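PDB 5O63: restriction endonuclease UbaLAI from Unidentified, which is a monomeric Type IIE restriction endonuclease that cleaves DNA and recognises its cognate sequence with an N-terminal B3 domain. Local coordinates for residues Phe69-Lys74 against Tyr124-Asn129; Pro106-Phe111 against Gly134-Leu139; Lys77-Lys82 against Arg90-Met95. One frame throughout, in Å; residues are numbered along the deposited sequence. Where two conformers were deposited one is given.

Interaction 1. Residues Phe69-Lys74 against Tyr124-Asn129; sequences FDSLSK and YFDCAN
F69 and D70 run parallel to Y124 and F125 as bridge pairs, and the backbone of F125 is gripped from both its ends. F125 N donates to F69 O at 2.8 Å, and S71 N donates to F125 O at 2.9 Å. F125 O accepts a second bond, at 3.0 Å from water 2, which itself accepts from L72 N; the water thus continues the pairing from S71 to L72, beyond the end of strand 62-70, where the chain bends into a turn.

The turn is held by D70. Its CG is anti to the backbone N (chi1 -179°), and OD1 accepts from S73 N at 2.7 Å, an Asx motif. The other oxygen, OD2, lies at the edge of the F125 ring, near its plane and 3.6 Å from CD1. Further along, water 1 donates to D126 OD1 at 2.8 Å and also hydrogen-bonds S71 OG, while D126 OD2 is taken by Y7 and by a salt bridge to R135.

Apolar contact is made on two flanks. F69 CB packs on Y124 CD1 at 3.8 Å, the two rings being inclined at 62°, and helix 3-14 touches both residues; Y124 OH reaches H116. L72 lays CD1 against the C127 sulphur.

The two carboxylates in this largely buried contact are therefore engaged by backbone N-H, water, hydroxyl and arginine groups, and the aromatic C-H edge facing D70 OD2 would add a mildly favourable electrostatic term. The one parallel strand pairing of this mixed sheet is closed off by polar groups that fix the departing turn.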
# COMPACT_ATOMS: atom_id res chain seq x y z
N PHE A 69 -2.58 -9.01 -3.54
CA PHE A 69 -3.75 -8.99 -4.38
C PHE A 69 -4.02 -7.56 -4.82
O PHE A 69 -4.21 -6.66 -4.00
CB PHE A 69 -4.94 -9.57 -3.65
CG PHE A 69 -6.15 -9.66 -4.50
CD1 PHE A 69 -6.32 -10.73 -5.42
CD2 PHE A 69 -7.13 -8.71 -4.41
CE1 PHE A 69 -7.47 -10.82 -6.17
CE2 PHE A 69 -8.30 -8.83 -5.15
CZ PHE A 69 -8.46 -9.88 -6.06
N ASP A 70 -3.98 -7.33 -6.13
CA ASP A 70 -4.19 -6.00 -6.67
C ASP A 70 -5.65 -5.75 -6.87
O ASP A 70 -6.32 -6.40 -7.68
CB ASP A 70 -3.45 -5.85 -8.02
CG ASP A 70 -3.62 -4.50 -8.58
OD1 ASP A 70 -4.64 -4.21 -9.22
OD2 ASP A 70 -2.71 -3.69 -8.40
N SER A 71 -6.23 -4.84 -6.07
CA SER A 71 -7.64 -4.63 -6.09
C SER A 71 -8.13 -4.06 -7.42
O SER A 71 -9.21 -4.37 -7.83
CB SER A 71 -8.02 -3.68 -4.93
OG SER A 71 -9.43 -3.39 -4.91
N LEU A 72 -7.33 -3.23 -8.06
CA LEU A 72 -7.84 -2.57 -9.27
C LEU A 72 -8.02 -3.63 -10.40
O LEU A 72 -9.05 -3.62 -11.08
CB LEU A 72 -6.90 -1.46 -9.74
CG LEU A 72 -6.96 -0.19 -8.89
CD1 LEU A 72 -5.91 0.78 -9.49
CD2 LEU A 72 -8.36 0.32 -9.05
N SER A 73 -7.05 -4.53 -10.50
CA SER A 73 -7.15 -5.62 -11.50
C SER A 73 -7.85 -6.89 -11.04
O SER A 73 -8.13 -7.79 -11.85
CB SER A 73 -5.73 -5.98 -11.96
OG SER A 73 -4.94 -6.61 -10.94
N LYS A 74 -8.20 -6.96 -9.75
CA LYS A 74 -8.70 -8.17 -9.10
C LYS A 74 -7.87 -9.39 -9.50
O LYS A 74 -8.45 -10.45 -9.82
CB LYS A 74 -10.20 -8.40 -9.39
CG LYS A 74 -11.15 -7.27 -8.85
CD LYS A 74 -10.92 -7.01 -7.36
CE LYS A 74 -11.91 -5.96 -6.78
NZ LYS A 74 -11.47 -5.33 -5.46
N TYR A 124 -2.76 -7.01 0.29
CA TYR A 124 -3.71 -6.41 -0.67
C TYR A 124 -3.23 -5.02 -0.99
O TYR A 124 -2.73 -4.36 -0.11
CB TYR A 124 -5.09 -6.29 -0.07
CG TYR A 124 -5.67 -7.61 0.24
CD1 TYR A 124 -6.66 -8.18 -0.59
CD2 TYR A 124 -5.23 -8.35 1.37
CE1 TYR A 124 -7.22 -9.44 -0.33
CE2 TYR A 124 -5.79 -9.62 1.64
CZ TYR A 124 -6.78 -10.16 0.77
OH TYR A 124 -7.38 -11.41 0.97
N PHE A 125 -3.45 -4.60 -2.24
CA PHE A 125 -3.06 -3.24 -2.63
C PHE A 125 -4.15 -2.57 -3.38
O PHE A 125 -4.74 -3.14 -4.30
CB PHE A 125 -1.80 -3.35 -3.51
CG PHE A 125 -1.41 -2.09 -4.17
CD1 PHE A 125 -1.82 -1.81 -5.47
CD2 PHE A 125 -0.60 -1.19 -3.50
CE1 PHE A 125 -1.43 -0.60 -6.12
CE2 PHE A 125 -0.19 0.03 -4.12
CZ PHE A 125 -0.61 0.32 -5.43
N ASP A 126 -4.39 -1.28 -3.08
CA ASP A 126 -5.36 -0.46 -3.77
C ASP A 126 -4.73 0.92 -3.96
O ASP A 126 -3.82 1.28 -3.24
CB ASP A 126 -6.64 -0.36 -2.94
CG ASP A 126 -7.85 0.17 -3.71
OD1 ASP A 126 -7.80 0.41 -4.92
OD2 ASP A 126 -8.93 0.24 -3.08
N CYS A 127 -5.17 1.64 -4.98
CA CYS A 127 -4.64 2.99 -5.16
C CYS A 127 -5.57 3.84 -5.96
O CYS A 127 -6.50 3.35 -6.61
CB CYS A 127 -3.29 2.95 -5.80
SG CYS A 127 -3.37 2.45 -7.53
N ALA A 128 -5.34 5.14 -5.89
CA ALA A 128 -6.28 6.09 -6.41
C ALA A 128 -5.62 7.43 -6.65
O ALA A 128 -4.58 7.74 -6.10
CB ALA A 128 -7.45 6.26 -5.41
N ASN A 129 -6.27 8.21 -7.53
CA ASN A 129 -5.88 9.60 -7.68
C ASN A 129 -7.12 10.50 -7.70
O ASN A 129 -8.24 10.04 -7.46
CB ASN A 129 -5.00 9.78 -8.92
CG ASN A 129 -5.73 9.57 -10.25
OD1 ASN A 129 -6.93 9.83 -10.40
ND2 ASN A 129 -4.94 9.15 -11.25
O HOH W 1 -9.74 -1.16 -6.28
O HOH W 2 -4.74 -1.87 -7.06

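Interaction 2. Residues Pro106-Phe111 against Gly134-Leu139; sequences PRLTIF and GRFEVL
The chain enters strand 108-116 through P106, which follows a cis peptide bond, and passes the first turn of helix 136-144 with L108 CA 6.3 Å from F136 CA and no hydrogen bond between the two segments. F136 makes the largest contribution. Its CG is anti to the backbone N (chi1 -178°), and the side chains of F136 and P106 cross at about a right angle: P106 CG sits over the centre of one face, 3.5 Å from the ring centroid and 11° off the normal, a CH-pi contact. Around the same ring, R107 O lies at the edge, 3.6 Å from F136 CE1, and P106 O comes within 3.4 Å of F136 CD1; P106 O is also hydrogen-bonded to S130. L108 adds its CB obliquely, 3.7 Å from F136 CD1.

One helical turn on, L139 meets the ends of two strand side chains. L108 CD2 presses on L139 CB at 3.4 Å, tighter than usual for two carbons, and I110 CD1 approaches the same CB at 4.1 Å. R107 points to the other side of the strand, where its guanidinium binds D105 and the carbonyls of L99 and D33.

Helix 136-144 thereby covers one side of the B3 pseudobarrel: later in the helix L108 touches F144 and I110 touches C143, F140 meets the F136 ring, L139 reaches D126 and A128 on neighbouring strand 121-128, and strand 19-28 flanks the other edge of 108-116.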
# COMPACT_ATOMS: atom_id res chain seq x y z
N PRO A 106 -4.02 14.85 -5.31
CA PRO A 106 -3.19 13.85 -4.61
C PRO A 106 -3.52 12.41 -5.03
O PRO A 106 -4.60 12.09 -5.56
CB PRO A 106 -3.57 14.04 -3.13
CG PRO A 106 -5.02 14.60 -3.22
CD PRO A 106 -4.93 15.57 -4.38
N ARG A 107 -2.54 11.56 -4.77
CA ARG A 107 -2.62 10.09 -5.02
C ARG A 107 -2.52 9.37 -3.71
O ARG A 107 -1.89 9.87 -2.77
CB ARG A 107 -1.47 9.65 -5.92
CG ARG A 107 -1.59 10.14 -7.36
CD ARG A 107 -0.30 9.86 -8.18
NE ARG A 107 0.86 10.62 -7.62
CZ ARG A 107 2.13 10.21 -7.65
NH1 ARG A 107 2.49 9.06 -8.32
NH2 ARG A 107 3.09 10.94 -7.09
N LEU A 108 -3.15 8.19 -3.62
CA LEU A 108 -3.17 7.41 -2.39
C LEU A 108 -2.76 5.96 -2.73
O LEU A 108 -3.18 5.45 -3.76
CB LEU A 108 -4.59 7.43 -1.76
CG LEU A 108 -4.76 6.75 -0.42
CD1 LEU A 108 -4.07 7.56 0.71
CD2 LEU A 108 -6.30 6.56 -0.06
N THR A 109 -1.98 5.33 -1.87
CA THR A 109 -1.87 3.87 -1.88
C THR A 109 -2.38 3.31 -0.59
O THR A 109 -2.08 3.85 0.49
CB THR A 109 -0.42 3.43 -2.12
OG1 THR A 109 0.46 3.95 -1.10
CG2 THR A 109 0.02 3.85 -3.49
N ILE A 110 -3.14 2.20 -0.67
CA ILE A 110 -3.56 1.48 0.51
C ILE A 110 -3.00 0.06 0.44
O ILE A 110 -3.18 -0.61 -0.56
CB ILE A 110 -5.07 1.41 0.66
CG1 ILE A 110 -5.68 2.82 0.71
CG2 ILE A 110 -5.44 0.50 1.92
CD1 ILE A 110 -7.16 2.77 0.69
N PHE A 111 -2.32 -0.37 1.50
CA PHE A 111 -1.89 -1.75 1.61
C PHE A 111 -2.63 -2.33 2.81
O PHE A 111 -2.73 -1.70 3.85
CB PHE A 111 -0.39 -1.88 1.86
CG PHE A 111 0.50 -1.35 0.75
CD1 PHE A 111 1.07 -2.25 -0.12
CD2 PHE A 111 0.81 0.03 0.67
CE1 PHE A 111 1.93 -1.78 -1.15
CE2 PHE A 111 1.66 0.48 -0.37
CZ PHE A 111 2.19 -0.44 -1.24
N GLY A 134 -12.20 9.62 -10.04
CA GLY A 134 -11.17 9.07 -9.16
C GLY A 134 -11.69 8.72 -7.79
O GLY A 134 -12.78 9.15 -7.40
N ARG A 135 -10.91 7.96 -7.04
CA ARG A 135 -11.37 7.44 -5.77
C ARG A 135 -10.63 8.03 -4.57
O ARG A 135 -10.85 7.57 -3.47
CB ARG A 135 -11.24 5.91 -5.78
CG ARG A 135 -12.30 5.27 -6.74
CD ARG A 135 -12.00 3.80 -7.02
NE ARG A 135 -12.05 2.94 -5.84
CZ ARG A 135 -11.00 2.28 -5.36
NH1 ARG A 135 -9.77 2.39 -5.90
NH2 ARG A 135 -11.16 1.50 -4.31
N PHE A 136 -9.80 9.06 -4.78
CA PHE A 136 -8.97 9.54 -3.68
C PHE A 136 -9.83 9.99 -2.49
O PHE A 136 -9.55 9.62 -1.38
CB PHE A 136 -8.06 10.73 -4.10
CG PHE A 136 -7.19 11.20 -2.97
CD1 PHE A 136 -5.91 10.69 -2.81
CD2 PHE A 136 -7.67 12.14 -2.05
CE1 PHE A 136 -5.10 11.08 -1.73
CE2 PHE A 136 -6.90 12.52 -0.97
CZ PHE A 136 -5.65 12.01 -0.80
N GLU A 137 -10.85 10.80 -2.72
CA GLU A 137 -11.55 11.41 -1.62
C GLU A 137 -12.26 10.35 -0.76
O GLU A 137 -12.13 10.41 0.50
CB GLU A 137 -12.56 12.43 -2.11
CG GLU A 137 -11.99 13.58 -2.83
CD GLU A 137 -13.13 14.38 -3.40
OE1 GLU A 137 -13.26 14.42 -4.65
OE2 GLU A 137 -13.93 14.91 -2.59
N VAL A 138 -12.95 9.41 -1.39
CA VAL A 138 -13.65 8.39 -0.62
C VAL A 138 -12.63 7.55 0.17
O VAL A 138 -12.82 7.33 1.36
CB VAL A 138 -14.58 7.51 -1.52
CG1 VAL A 138 -15.10 6.30 -0.75
CG2 VAL A 138 -15.76 8.32 -1.95
N LEU A 139 -11.54 7.12 -0.47
CA LEU A 139 -10.57 6.32 0.23
C LEU A 139 -9.83 7.07 1.32
O LEU A 139 -9.60 6.54 2.43
CB LEU A 139 -9.55 5.73 -0.75
CG LEU A 139 -10.18 4.72 -1.72
CD1 LEU A 139 -9.11 4.24 -2.68
CD2 LEU A 139 -10.87 3.54 -1.00

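Interaction 3. Residues Lys77-Lys82 against Arg90-Met95; sequences KTLAYK and RRITRM. With nucleotides of chain C.
A80 and T93 face each other as an antiparallel hydrogen-bonded pair, with A80 N to T93 O and T93 N to A80 O both at 3.0 Å. Y81 and I92 form the non-hydrogen-bonded pair that follows, and K82 and R91 exchange backbone bonds again, K82 N reaching R91 O at 2.8 Å. Where strand 89-93 ends, water 3 donates to both T78 O and R94 O.

The side chains on the A80-T93 face serve the DNA backbone of chain C. T93 OG1 donates to OP2 of DC3 at 2.7 Å; the K82 chain is bent at chi2 and chi3, and its NZ donates to OP1 of that phosphate at 2.7 Å and more weakly to OP2 of DC4. R94 NE donates to OP1 of DC2 at 2.8 Å, in the guanidinium plane, with T78 O over one face of the group. R91 reaches a base instead: NH1 donates to a thymine O4, and NE is salt-bridged to E89.

On the face of Y81 and I92, Y81 OH lies in the guanidinium plane of R90 and accepts from NH1 at 3.1 Å, and Y81 CD1 packs on I92 CD1.

The hairpin thus fixes a row of cationic and hydroxyl donors along three successive phosphates, while R91 can read the base edges, consistent with sequence recognition by a B3 domain.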
# COMPACT_ATOMS: atom_id res chain seq x y z
N LYS A 77 -0.71 -10.49 -7.72
CA LYS A 77 0.52 -9.99 -8.34
C LYS A 77 1.68 -10.22 -7.39
O LYS A 77 1.51 -10.70 -6.25
CB LYS A 77 0.35 -8.51 -8.72
CG LYS A 77 -0.66 -8.37 -9.86
CD LYS A 77 -0.91 -6.93 -10.34
CE LYS A 77 -1.71 -7.06 -11.65
NZ LYS A 77 -1.39 -8.34 -12.40
N THR A 78 2.88 -9.95 -7.88
CA THR A 78 4.08 -9.98 -7.05
C THR A 78 4.62 -8.53 -6.98
O THR A 78 4.87 -7.90 -8.02
CB THR A 78 5.17 -10.92 -7.60
OG1 THR A 78 4.66 -12.27 -7.60
CG2 THR A 78 6.41 -10.88 -6.73
N LEU A 79 4.70 -8.00 -5.78
CA LEU A 79 5.37 -6.72 -5.62
C LEU A 79 6.80 -6.93 -5.21
O LEU A 79 7.14 -8.00 -4.61
CB LEU A 79 4.61 -5.89 -4.52
CG LEU A 79 3.18 -5.56 -4.94
CD1 LEU A 79 2.58 -4.69 -3.80
CD2 LEU A 79 3.09 -4.88 -6.33
N ALA A 80 7.64 -5.92 -5.49
CA ALA A 80 9.04 -5.97 -5.04
C ALA A 80 9.25 -5.01 -3.90
O ALA A 80 8.71 -3.90 -3.90
CB ALA A 80 10.04 -5.67 -6.21
N TYR A 81 10.01 -5.47 -2.94
CA TYR A 81 10.33 -4.66 -1.73
C TYR A 81 11.85 -4.44 -1.77
O TYR A 81 12.66 -5.42 -1.70
CB TYR A 81 9.85 -5.44 -0.51
CG TYR A 81 10.03 -4.82 0.85
CD1 TYR A 81 10.17 -3.43 1.03
CD2 TYR A 81 9.99 -5.62 2.00
CE1 TYR A 81 10.29 -2.89 2.32
CE2 TYR A 81 10.13 -5.08 3.27
CZ TYR A 81 10.28 -3.72 3.41
OH TYR A 81 10.41 -3.21 4.68
N LYS A 82 12.25 -3.19 -2.01
CA LYS A 82 13.65 -2.89 -2.31
C LYS A 82 14.36 -2.21 -1.17
O LYS A 82 13.80 -1.28 -0.57
CB LYS A 82 13.74 -1.98 -3.56
CG LYS A 82 12.83 -2.39 -4.73
CD LYS A 82 13.31 -3.72 -5.41
CE LYS A 82 14.65 -3.51 -6.05
NZ LYS A 82 15.01 -4.79 -6.75
N ARG A 90 13.98 2.20 1.75
CA ARG A 90 13.19 1.10 1.19
C ARG A 90 12.03 1.62 0.38
O ARG A 90 11.40 2.64 0.66
CB ARG A 90 12.67 0.15 2.31
CG ARG A 90 13.77 -0.37 3.19
CD ARG A 90 13.29 -1.42 4.11
NE ARG A 90 14.34 -1.64 5.09
CZ ARG A 90 14.28 -2.61 5.99
NH1 ARG A 90 13.24 -3.41 5.98
NH2 ARG A 90 15.28 -2.76 6.88
N ARG A 91 11.74 0.89 -0.72
CA ARG A 91 10.70 1.27 -1.68
C ARG A 91 9.87 0.05 -2.00
O ARG A 91 10.44 -1.07 -1.97
CB ARG A 91 11.32 1.78 -2.99
CG ARG A 91 12.21 3.01 -2.81
CD ARG A 91 12.87 3.25 -4.15
NE ARG A 91 13.93 4.24 -3.99
CZ ARG A 91 14.81 4.58 -4.93
NH1 ARG A 91 14.73 4.06 -6.18
NH2 ARG A 91 15.79 5.45 -4.62
N ILE A 92 8.60 0.23 -2.33
CA ILE A 92 7.81 -0.80 -3.04
C ILE A 92 7.82 -0.42 -4.51
O ILE A 92 7.69 0.76 -4.87
CB ILE A 92 6.33 -0.86 -2.55
CG1 ILE A 92 6.31 -0.87 -1.01
CG2 ILE A 92 5.65 -2.09 -3.18
CD1 ILE A 92 7.08 -2.10 -0.41
N THR A 93 7.98 -1.44 -5.36
CA THR A 93 7.89 -1.26 -6.81
C THR A 93 7.07 -2.41 -7.44
O THR A 93 6.60 -3.34 -6.74
CB THR A 93 9.29 -1.25 -7.48
OG1 THR A 93 9.89 -2.55 -7.33
CG2 THR A 93 10.24 -0.23 -6.87
N ARG A 94 6.85 -2.32 -8.76
CA ARG A 94 5.97 -3.22 -9.56
C ARG A 94 4.48 -3.00 -9.22
O ARG A 94 3.65 -3.85 -9.47
CB ARG A 94 6.38 -4.74 -9.40
CG ARG A 94 7.90 -4.99 -9.55
CD ARG A 94 8.15 -6.50 -9.55
NE ARG A 94 7.44 -7.15 -10.65
CZ ARG A 94 7.22 -8.48 -10.66
NH1 ARG A 94 7.76 -9.23 -9.71
NH2 ARG A 94 6.50 -9.01 -11.63
N MET A 95 4.12 -1.81 -8.70
CA MET A 95 2.72 -1.51 -8.52
C MET A 95 1.97 -1.15 -9.80
O MET A 95 2.53 -0.94 -10.90
CB MET A 95 2.58 -0.37 -7.50
CG MET A 95 3.00 -0.86 -6.17
SD MET A 95 3.15 0.51 -4.99
CE MET A 95 4.72 1.08 -5.64
P DC C 3 12.76 -3.55 -9.44
OP1 DC C 3 13.13 -4.81 -8.70
OP2 DC C 3 12.28 -2.43 -8.62
O5' DC C 3 14.11 -3.08 -10.13
C5' DC C 3 14.87 -4.09 -10.89
C4' DC C 3 16.03 -3.41 -11.60
O4' DC C 3 15.52 -2.41 -12.49
C3' DC C 3 17.00 -2.64 -10.76
O3' DC C 3 17.93 -3.50 -10.14
C2' DC C 3 17.71 -1.77 -11.80
C1' DC C 3 16.56 -1.44 -12.71
N1 DC C 3 15.97 -0.09 -12.50
C2 DC C 3 16.59 0.98 -13.11
O2 DC C 3 17.67 0.79 -13.67
N3 DC C 3 16.00 2.18 -13.06
C4 DC C 3 14.84 2.36 -12.36
N4 DC C 3 14.30 3.58 -12.36
C5 DC C 3 14.17 1.27 -11.70
C6 DC C 3 14.78 0.05 -11.83
P DC C 2 7.02 -4.30 -13.34
OP1 DC C 2 6.91 -5.75 -12.98
OP2 DC C 2 5.91 -3.34 -12.98
O5' DC C 2 8.40 -3.80 -12.81
C5' DC C 2 9.59 -4.59 -12.96
C4' DC C 2 10.83 -3.75 -12.74
O4' DC C 2 10.88 -2.64 -13.65
C3' DC C 2 10.91 -3.14 -11.34
O3' DC C 2 11.82 -4.00 -10.59
C2' DC C 2 11.47 -1.72 -11.61
C1' DC C 2 11.84 -1.80 -13.12
N1 DC C 2 11.78 -0.49 -13.85
C2 DC C 2 12.91 -0.18 -14.66
O2 DC C 2 13.86 -0.95 -14.68
N3 DC C 2 12.94 0.99 -15.28
C4 DC C 2 11.84 1.77 -15.27
N4 DC C 2 11.92 2.95 -15.95
C5 DC C 2 10.67 1.47 -14.49
C6 DC C 2 10.67 0.31 -13.81
P DC C 4 18.55 -3.15 -8.72
OP1 DC C 4 19.44 -4.33 -8.37
OP2 DC C 4 17.43 -2.78 -7.76
O5' DC C 4 19.38 -1.82 -8.89
C5' DC C 4 20.53 -1.89 -9.78
C4' DC C 4 21.07 -0.51 -10.04
O4' DC C 4 20.06 0.25 -10.71
C3' DC C 4 21.52 0.29 -8.81
O3' DC C 4 22.89 0.28 -8.81
C2' DC C 4 21.06 1.68 -9.12
C1' DC C 4 20.21 1.59 -10.36
N1 DC C 4 18.87 2.17 -10.10
C2 DC C 4 18.66 3.50 -10.48
O2 DC C 4 19.61 4.12 -11.02
N3 DC C 4 17.44 4.04 -10.29
C4 DC C 4 16.48 3.35 -9.66
N4 DC C 4 15.33 3.99 -9.44
C5 DC C 4 16.66 1.97 -9.27
C6 DC C 4 17.90 1.44 -9.48
O HOH W 3 3.25 -6.69 -9.86

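How the interactions relate
All three contacts are largely buried and reach one mixed sheet, but they differ in chemistry. Interaction 1 pairs two strands and is rich in water and carboxylates; interaction 2 packs a helix on a strand mainly through apolar side chains, with no hydrogen bond across it; interaction 3 is a hairpin with one face turned to DNA. Interactions 1 and 2 meet where strands 121-128 and 108-116 pair (I110 N to D126 O), and the D126-R135 salt bridge ties the helix start to the first of these. Strands 62-70 and 75-84 connect interactions 1 and 3, where D70 packs on K77 and F125 on the engineered M95. Interactions 2 and 3 lie on opposite sides of the chain's centre, bridged by F111 against L79, I92 and M95.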